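Local atomic coordinates of iron-chelator utilization protein (Thermobifida fusca TM51, PDB entry 4YHB), a protein that binds FAD and probably acts as a reductase that frees iron from ferric siderophores such as fuscachelin. Residues V70-D74 with R75-F79; E173-D176 with A177-Q181; E215-K218 with G219-V223. One frame throughout, in Å; residues are numbered along the deposited sequence.

Contact 1 (V70-D74 with R75-F79); sequences VVEDD and RCLNF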
loop_
_atom_site.group_PDB
_atom_site.type_symbol
_atom_site.label_atom_id
_atom_site.label_comp_id
_atom_site.label_asym_id
_atom_site.label_seq_id
_atom_site.Cartn_x
_atom_site.Cartn_y
_atom_site.Cartn_z
ATOM N N VAL A 70 13.046 10.048 -15.289
ATOM C CA VAL A 70 13.132 11.186 -16.200
ATOM C C VAL A 70 11.723 11.594 -16.602
ATOM O O VAL A 70 11.011 10.806 -17.204
ATOM C CB VAL A 70 13.964 10.849 -17.456
ATOM C CG1 VAL A 70 13.785 11.923 -18.537
ATOM C CG2 VAL A 70 15.439 10.692 -17.083
ATOM N N VAL A 71 11.308 12.807 -16.254
ATOM C CA VAL A 71 9.936 13.219 -16.523
ATOM C C VAL A 71 9.934 14.414 -17.478
ATOM O O VAL A 71 10.614 15.402 -17.233
ATOM C CB VAL A 71 9.192 13.577 -15.238
ATOM C CG1 VAL A 71 7.859 14.236 -15.552
ATOM C CG2 VAL A 71 8.979 12.320 -14.385
ATOM N N GLU A 72 9.174 14.292 -18.559
ATOM C CA GLU A 72 9.071 15.334 -19.577
ATOM C C GLU A 72 7.647 15.400 -20.093
ATOM O O GLU A 72 7.073 14.371 -20.432
ATOM C CB GLU A 72 10.036 15.058 -20.730
ATOM C CG GLU A 72 11.509 15.180 -20.360
ATOM C CD GLU A 72 11.971 16.628 -20.234
ATOM O OE1 GLU A 72 11.231 17.540 -20.672
ATOM O OE2 GLU A 72 13.081 16.848 -19.700
ATOM N N ASP A 73 7.082 16.605 -20.149
ATOM C CA ASP A 73 5.704 16.798 -20.604
ATOM C C ASP A 73 4.724 15.844 -19.899
ATOM O O ASP A 73 3.924 15.166 -20.542
ATOM C CB ASP A 73 5.627 16.628 -22.123
ATOM C CG ASP A 73 6.565 17.582 -22.862
ATOM O OD1 ASP A 73 6.267 18.795 -22.903
ATOM O OD2 ASP A 73 7.603 17.122 -23.389
ATOM N N ASP A 74 4.829 15.793 -18.574
ATOM C CA ASP A 74 3.934 15.009 -17.715
ATOM C C ASP A 74 3.973 13.500 -17.960
ATOM O O ASP A 74 3.000 12.792 -17.668
ATOM C CB ASP A 74 2.490 15.494 -17.853
ATOM C CG ASP A 74 1.706 15.340 -16.559
ATOM O OD1 ASP A 74 2.250 15.708 -15.495
ATOM O OD2 ASP A 74 0.555 14.851 -16.598
ATOM N N ARG A 75 5.093 13.008 -18.474
ATOM C CA ARG A 75 5.279 11.572 -18.643
ATOM C C ARG A 75 6.670 11.129 -18.218
ATOM O O ARG A 75 7.657 11.837 -18.436
ATOM C CB ARG A 75 5.060 11.150 -20.095
ATOM C CG ARG A 75 3.629 10.924 -20.486
ATOM C CD ARG A 75 3.546 10.318 -21.887
ATOM N NE ARG A 75 4.792 10.461 -22.643
ATOM C CZ ARG A 75 5.589 9.450 -22.984
ATOM N NH1 ARG A 75 5.282 8.207 -22.631
ATOM N NH2 ARG A 75 6.695 9.682 -23.680
ATOM N N CYS A 76 6.751 9.941 -17.638
ATOM C CA CYS A 76 8.049 9.341 -17.365
ATOM C C CYS A 76 8.584 8.718 -18.643
ATOM O O CYS A 76 7.892 7.921 -19.274
ATOM C CB CYS A 76 7.949 8.287 -16.259
ATOM S SG CYS A 76 9.562 7.575 -15.877
ATOM N N LEU A 77 9.806 9.083 -19.024
ATOM C CA LEU A 77 10.403 8.626 -20.281
ATOM C C LEU A 77 11.261 7.364 -20.177
ATOM O O LEU A 77 11.590 6.748 -21.199
ATOM C CB LEU A 77 11.285 9.725 -20.888
ATOM C CG LEU A 77 10.647 11.030 -21.361
ATOM C CD1 LEU A 77 11.649 11.784 -22.203
ATOM C CD2 LEU A 77 9.359 10.764 -22.124
ATOM N N ASN A 78 11.669 6.989 -18.971
ATOM C CA ASN A 78 12.681 5.946 -18.882
ATOM C C ASN A 78 12.292 4.737 -18.044
ATOM O O ASN A 78 13.152 4.106 -17.433
ATOM C CB ASN A 78 13.985 6.532 -18.359
ATOM C CG ASN A 78 13.869 7.042 -16.937
ATOM O OD1 ASN A 78 12.779 7.385 -16.468
ATOM N ND2 ASN A 78 14.997 7.104 -16.245
ATOM N N PHE A 79 11.005 4.405 -18.047
ATOM C CA PHE A 79 10.527 3.166 -17.433
ATOM C C PHE A 79 11.271 1.964 -18.005
ATOM O O PHE A 79 11.515 0.994 -17.295
ATOM C CB PHE A 79 9.021 2.976 -17.665
ATOM C CG PHE A 79 8.139 3.740 -16.714
ATOM C CD1 PHE A 79 8.371 3.717 -15.346
ATOM C CD2 PHE A 79 7.056 4.459 -17.194
ATOM C CE1 PHE A 79 7.536 4.413 -14.472
ATOM C CE2 PHE A 79 6.222 5.152 -16.337
ATOM C CZ PHE A 79 6.461 5.132 -14.973
#
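Val70 meets Asn78 and Leu77 where a tight two-stranded hairpin opens out, and its side chain divides between them. From CB of Val70, which lies 3.8 Å from OD1 of Asn78, one branch runs to each neighbour: CG2 of Val70, placed beside the backbone N, reaches ND2 of Asn78 at 3.7 Å, while CG1, anti to that N (chi1 167°), passes obliquely by CB of Leu77. The amide of Asn78 crosses the valine at about a right angle and takes the backbone N-H of Val70 on OD1 at 2.9 Å; the N-H points nearly straight at the oxygen, from above the carbonyl plane. ND2 of the same amide donates to O of Leu68, so both ends are used and its rotation is fixed. Asparagine suits this place because it offers acceptor and donor side by side. Next along the ladder, Leu77 N donates to Val70 O at 2.8 Å, and Glu72 and Arg75 form the hydrogen-bonded pair that closes a type I' beta turn. Such a turn needs left-handed backbone, with positive phi, at both middle positions, which the aspartates Asp73 and Asp74 tolerate better than most non-glycine residues. The longer bond from Arg75 N to Glu72 O, 3.1 Å, is bent to 146°. The methylenes of Glu72 lie beside Leu77, CG of Glu72 being 3.9 Å from CD1 of Leu77, before a bend at chi2 leads the carboxylate away. On the other face Val71 and Cys76 form a non-hydrogen-bonded pair, both resting on Leu129 of barrel strand 125-129, an apolar footing that suits a small thiol and a branched aliphatic. SG of Cys76 sits over the ring centre of Phe79, 3.9 Å above its plane, and Asp74 ties the turn to the body through Leu15 N and a salt bridge to Arg132.

Contact 2 (E173-D176 with A177-Q181); sequences EVAD and AAEEQ
Asp176 grips the chain that follows it with two acceptors. Its OD1 takes the N-H of Ala178 at 3.0 Å on the anti side of the carboxylate, somewhat out of its plane, by a bond bent to 133°, and its backbone O takes the N-H of Glu179, also at 3.0 Å but straighter. With CG between the backbone N and the carbonyl carbon (chi1 56°), the short carboxylate folds forward over the start of the 3-10 turn 177-179, forming an Asx turn, for which aspartate has the right length. The methyl of Ala178 fits close beside OD1, and CB of Glu179 packs on CB of Val174 at 3.7 Å, the two side chains crossing obliquely. This turn follows strand 167-174 of the parallel sheet in the NAD-ferredoxin-like domain and starts the connection to strand 190-195. A bend at chi2 brings the Glu179 carboxylate round, its OE2 4.5 Å from OD1 of Asp176. Arg31 is shared by both in the second shell, its NH1 salt-bridged to Asp176 OD2 and Glu179 OE2, which probably offsets their repulsion. The hydroxyl of Thr29 is hydrogen-bonded to OE1 of Glu179, while Val174 leans on Trp193 and His195 of the adjacent strand.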
loop_
_atom_site.group_PDB
_atom_site.type_symbol
_atom_site.label_atom_id
_atom_site.label_comp_id
_atom_site.label_asym_id
_atom_site.label_seq_id
_atom_site.Cartn_x
_atom_site.Cartn_y
_atom_site.Cartn_z
ATOM N N GLU A 173 -3.713 -10.198 7.323
ATOM C CA GLU A 173 -2.816 -11.343 7.346
ATOM C C GLU A 173 -1.381 -10.883 7.543
ATOM O O GLU A 173 -0.873 -10.080 6.762
ATOM C CB GLU A 173 -2.929 -12.135 6.050
ATOM C CG GLU A 173 -1.951 -13.294 5.920
ATOM C CD GLU A 173 -1.799 -13.719 4.474
ATOM O OE1 GLU A 173 -2.808 -13.626 3.738
ATOM O OE2 GLU A 173 -0.684 -14.117 4.062
ATOM N N VAL A 174 -0.735 -11.380 8.588
ATOM C CA VAL A 174 0.657 -11.027 8.872
ATOM C C VAL A 174 1.399 -12.308 9.236
ATOM O O VAL A 174 0.774 -13.365 9.392
ATOM C CB VAL A 174 0.777 -9.985 10.022
ATOM C CG1 VAL A 174 0.198 -8.632 9.595
ATOM C CG2 VAL A 174 0.083 -10.506 11.303
ATOM N N ALA A 175 2.718 -12.216 9.386
ATOM C CA ALA A 175 3.544 -13.406 9.593
ATOM C C ALA A 175 3.232 -14.110 10.903
ATOM O O ALA A 175 3.191 -15.340 10.945
ATOM C CB ALA A 175 5.022 -13.041 9.542
ATOM N N ASP A 176 3.030 -13.325 11.961
ATOM C CA ASP A 176 2.816 -13.848 13.314
ATOM C C ASP A 176 2.381 -12.716 14.230
ATOM O O ASP A 176 2.267 -11.566 13.775
ATOM C CB ASP A 176 4.080 -14.527 13.863
ATOM C CG ASP A 176 5.310 -13.613 13.859
ATOM O OD1 ASP A 176 5.211 -12.435 14.274
ATOM O OD2 ASP A 176 6.392 -14.088 13.445
ATOM N N ALA A 177 2.203 -13.020 15.521
ATOM C CA ALA A 177 1.638 -12.061 16.474
ATOM C C ALA A 177 2.513 -10.827 16.706
ATOM O O ALA A 177 2.011 -9.762 17.091
ATOM C CB ALA A 177 1.357 -12.758 17.814
ATOM N N ALA A 178 3.814 -10.955 16.461
ATOM C CA ALA A 178 4.738 -9.842 16.670
ATOM C C ALA A 178 4.578 -8.769 15.608
ATOM O O ALA A 178 5.138 -7.681 15.730
ATOM C CB ALA A 178 6.183 -10.338 16.690
ATOM N N GLU A 179 3.823 -9.083 14.561
ATOM C CA GLU A 179 3.647 -8.163 13.445
ATOM C C GLU A 179 2.362 -7.343 13.555
ATOM O O GLU A 179 2.087 -6.503 12.700
ATOM C CB GLU A 179 3.666 -8.933 12.125
ATOM C CG GLU A 179 4.992 -9.626 11.850
ATOM C CD GLU A 179 6.151 -8.638 11.711
ATOM O OE1 GLU A 179 5.957 -7.527 11.146
ATOM O OE2 GLU A 179 7.260 -8.978 12.160
ATOM N N GLU A 180 1.571 -7.591 14.596
ATOM C CA GLU A 180 0.357 -6.806 14.833
ATOM C C GLU A 180 0.707 -5.362 15.151
ATOM O O GLU A 180 1.724 -5.093 15.781
ATOM C CB GLU A 180 -0.464 -7.419 15.973
ATOM C CG GLU A 180 -0.949 -8.808 15.628
ATOM C CD GLU A 180 -1.708 -9.491 16.755
ATOM O OE1 GLU A 180 -2.007 -8.832 17.768
ATOM O OE2 GLU A 180 -2.015 -10.692 16.610
ATOM N N GLN A 181 -0.135 -4.436 14.704
ATOM C CA GLN A 181 0.059 -3.018 14.973
ATOM C C GLN A 181 -1.086 -2.468 15.812
ATOM O O GLN A 181 -2.189 -2.997 15.786
ATOM C CB GLN A 181 0.172 -2.230 13.654
ATOM C CG GLN A 181 1.272 -2.733 12.732
ATOM C CD GLN A 181 1.404 -1.886 11.466
ATOM O OE1 GLN A 181 0.852 -0.792 11.380
ATOM N NE2 GLN A 181 2.137 -2.391 10.487
#

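Contact 3 (E215-K218 with G219-V223); sequences EFPK and GRVFV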
loop_
_atom_site.group_PDB
_atom_site.type_symbol
_atom_site.label_atom_id
_atom_site.label_comp_id
_atom_site.label_asym_id
_atom_site.label_seq_id
_atom_site.Cartn_x
_atom_site.Cartn_y
_atom_site.Cartn_z
ATOM N N GLU A 215 -20.613 -12.335 7.821
ATOM C CA GLU A 215 -21.963 -12.004 7.388
ATOM C C GLU A 215 -21.960 -10.619 6.755
ATOM O O GLU A 215 -21.296 -9.709 7.248
ATOM C CB GLU A 215 -22.936 -12.061 8.566
ATOM C CG GLU A 215 -24.404 -12.005 8.168
ATOM C CD GLU A 215 -25.333 -12.471 9.281
ATOM O OE1 GLU A 215 -24.871 -13.230 10.163
ATOM O OE2 GLU A 215 -26.523 -12.082 9.272
ATOM N N PHE A 216 -22.687 -10.462 5.655
ATOM C CA PHE A 216 -22.743 -9.164 4.991
ATOM C C PHE A 216 -23.424 -8.143 5.908
ATOM O O PHE A 216 -24.567 -8.326 6.318
ATOM C CB PHE A 216 -23.468 -9.270 3.650
ATOM C CG PHE A 216 -23.165 -8.135 2.719
ATOM C CD1 PHE A 216 -21.963 -8.098 2.027
ATOM C CD2 PHE A 216 -24.067 -7.093 2.554
ATOM C CE1 PHE A 216 -21.665 -7.045 1.174
ATOM C CE2 PHE A 216 -23.778 -6.034 1.702
ATOM C CZ PHE A 216 -22.577 -6.012 1.012
ATOM N N PRO A 217 -22.707 -7.071 6.255
ATOM C CA PRO A 217 -23.225 -6.137 7.260
ATOM C C PRO A 217 -24.410 -5.296 6.762
ATOM O O PRO A 217 -24.757 -5.318 5.575
ATOM C CB PRO A 217 -22.012 -5.249 7.573
ATOM C CG PRO A 217 -21.132 -5.355 6.395
ATOM C CD PRO A 217 -21.364 -6.700 5.774
ATOM N N LYS A 218 -25.028 -4.569 7.687
ATOM C CA LYS A 218 -26.162 -3.710 7.368
ATOM C C LYS A 218 -25.694 -2.361 6.830
ATOM O O LYS A 218 -24.530 -1.990 6.981
ATOM C CB LYS A 218 -27.045 -3.502 8.604
ATOM C CG LYS A 218 -27.733 -4.767 9.102
ATOM C CD LYS A 218 -28.648 -4.459 10.283
ATOM C CE LYS A 218 -30.121 -4.578 9.914
ATOM N NZ LYS A 218 -30.572 -6.002 9.854
ATOM N N GLY A 219 -26.607 -1.626 6.201
ATOM C CA GLY A 219 -26.288 -0.304 5.695
ATOM C C GLY A 219 -25.479 -0.311 4.409
ATOM O O GLY A 219 -25.350 -1.333 3.734
ATOM N N ARG A 220 -24.939 0.847 4.057
ATOM C CA ARG A 220 -24.124 0.960 2.858
ATOM C C ARG A 220 -22.728 0.392 3.142
ATOM O O ARG A 220 -22.001 0.914 3.986
ATOM C CB ARG A 220 -24.048 2.414 2.409
ATOM C CG ARG A 220 -23.794 2.588 0.920
ATOM C CD ARG A 220 -23.972 4.047 0.490
ATOM N NE ARG A 220 -25.313 4.565 0.772
ATOM C CZ ARG A 220 -25.852 5.614 0.151
ATOM N NH1 ARG A 220 -25.166 6.254 -0.786
ATOM N NH2 ARG A 220 -27.076 6.026 0.458
ATOM N N VAL A 221 -22.379 -0.683 2.437
ATOM C CA VAL A 221 -21.146 -1.431 2.669
ATOM C C VAL A 221 -20.130 -1.243 1.540
ATOM O O VAL A 221 -20.483 -1.235 0.359
ATOM C CB VAL A 221 -21.443 -2.946 2.820
ATOM C CG1 VAL A 221 -20.175 -3.741 3.136
ATOM C CG2 VAL A 221 -22.493 -3.168 3.895
ATOM N N PHE A 222 -18.860 -1.089 1.902
ATOM C CA PHE A 222 -17.803 -1.127 0.900
ATOM C C PHE A 222 -16.711 -2.124 1.296
ATOM O O PHE A 222 -16.207 -2.090 2.420
ATOM C CB PHE A 222 -17.204 0.253 0.680
ATOM C CG PHE A 222 -16.359 0.340 -0.563
ATOM C CD1 PHE A 222 -15.004 0.041 -0.517
ATOM C CD2 PHE A 222 -16.927 0.682 -1.780
ATOM C CE1 PHE A 222 -14.223 0.105 -1.667
ATOM C CE2 PHE A 222 -16.157 0.748 -2.935
ATOM C CZ PHE A 222 -14.806 0.460 -2.879
ATOM N N VAL A 223 -16.376 -3.019 0.372
ATOM C CA VAL A 223 -15.371 -4.052 0.613
ATOM C C VAL A 223 -14.084 -3.703 -0.124
ATOM O O VAL A 223 -14.101 -3.462 -1.330
ATOM C CB VAL A 223 -15.852 -5.439 0.157
ATOM C CG1 VAL A 223 -14.792 -6.498 0.472
ATOM C CG2 VAL A 223 -17.188 -5.789 0.815
HETATM O O HOH W 1 -26.306 -3.726 3.791
#
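The chain turns back on itself between Pro217 and Val221 with no direct hydrogen bond across the bend. A water joins the two sides instead, donating to Pro217 O at 2.8 Å and to Gly219 O at 2.6 Å. Gly219 has a positive phi (77°) and a site crowded by Lys218 O, which a residue without a side chain accommodates. Beyond it the backbone straightens into strand 221-226, and Val221 points its side chain back at the incoming loop. CG2 of Val221 meets CG of Pro217 at 3.6 Å, the proline ring crossing the valine at about a right angle, and lies 3.5 Å from Pro217 O. At the far end of its ring, CZ of Phe216 lies 3.7 Å from CB of Val221; phenyl and isopropyl groups slide past each other in opposite directions. Having CG anti to the backbone N (chi1 -160°) carries the phenylalanine ring toward the valine, whose branches touch both rings. Pro217 also leans on His142 of strand 142-147, while Phe216 reaches Leu244. Arg220 is hydrogen-bonded to Asp141, including its OD2, and to the backbone of His142; the bend leads from helix 206-212 into strand 221-226 beside its parallel neighbour 142-147.

Each contact lies within its own continuous run of chain. Contacts 1 and 3 lie at the surface, on opposite sides of the chain's centre and about 41 Å apart between centres; contact 2 is partly buried. Contact 1 is a small hairpin resting on the barrel of the FAD-binding domain, whereas contacts 2 and 3 both belong to the parallel sheet of the second domain, one at the end of a strand and the other at the start of one. Their chemistry differs accordingly: contact 1 relies on a backbone ladder and an amide, contact 2 on carboxylates facing an arginine from the barrel domain, and contact 3 on apolar packing with a bridging water.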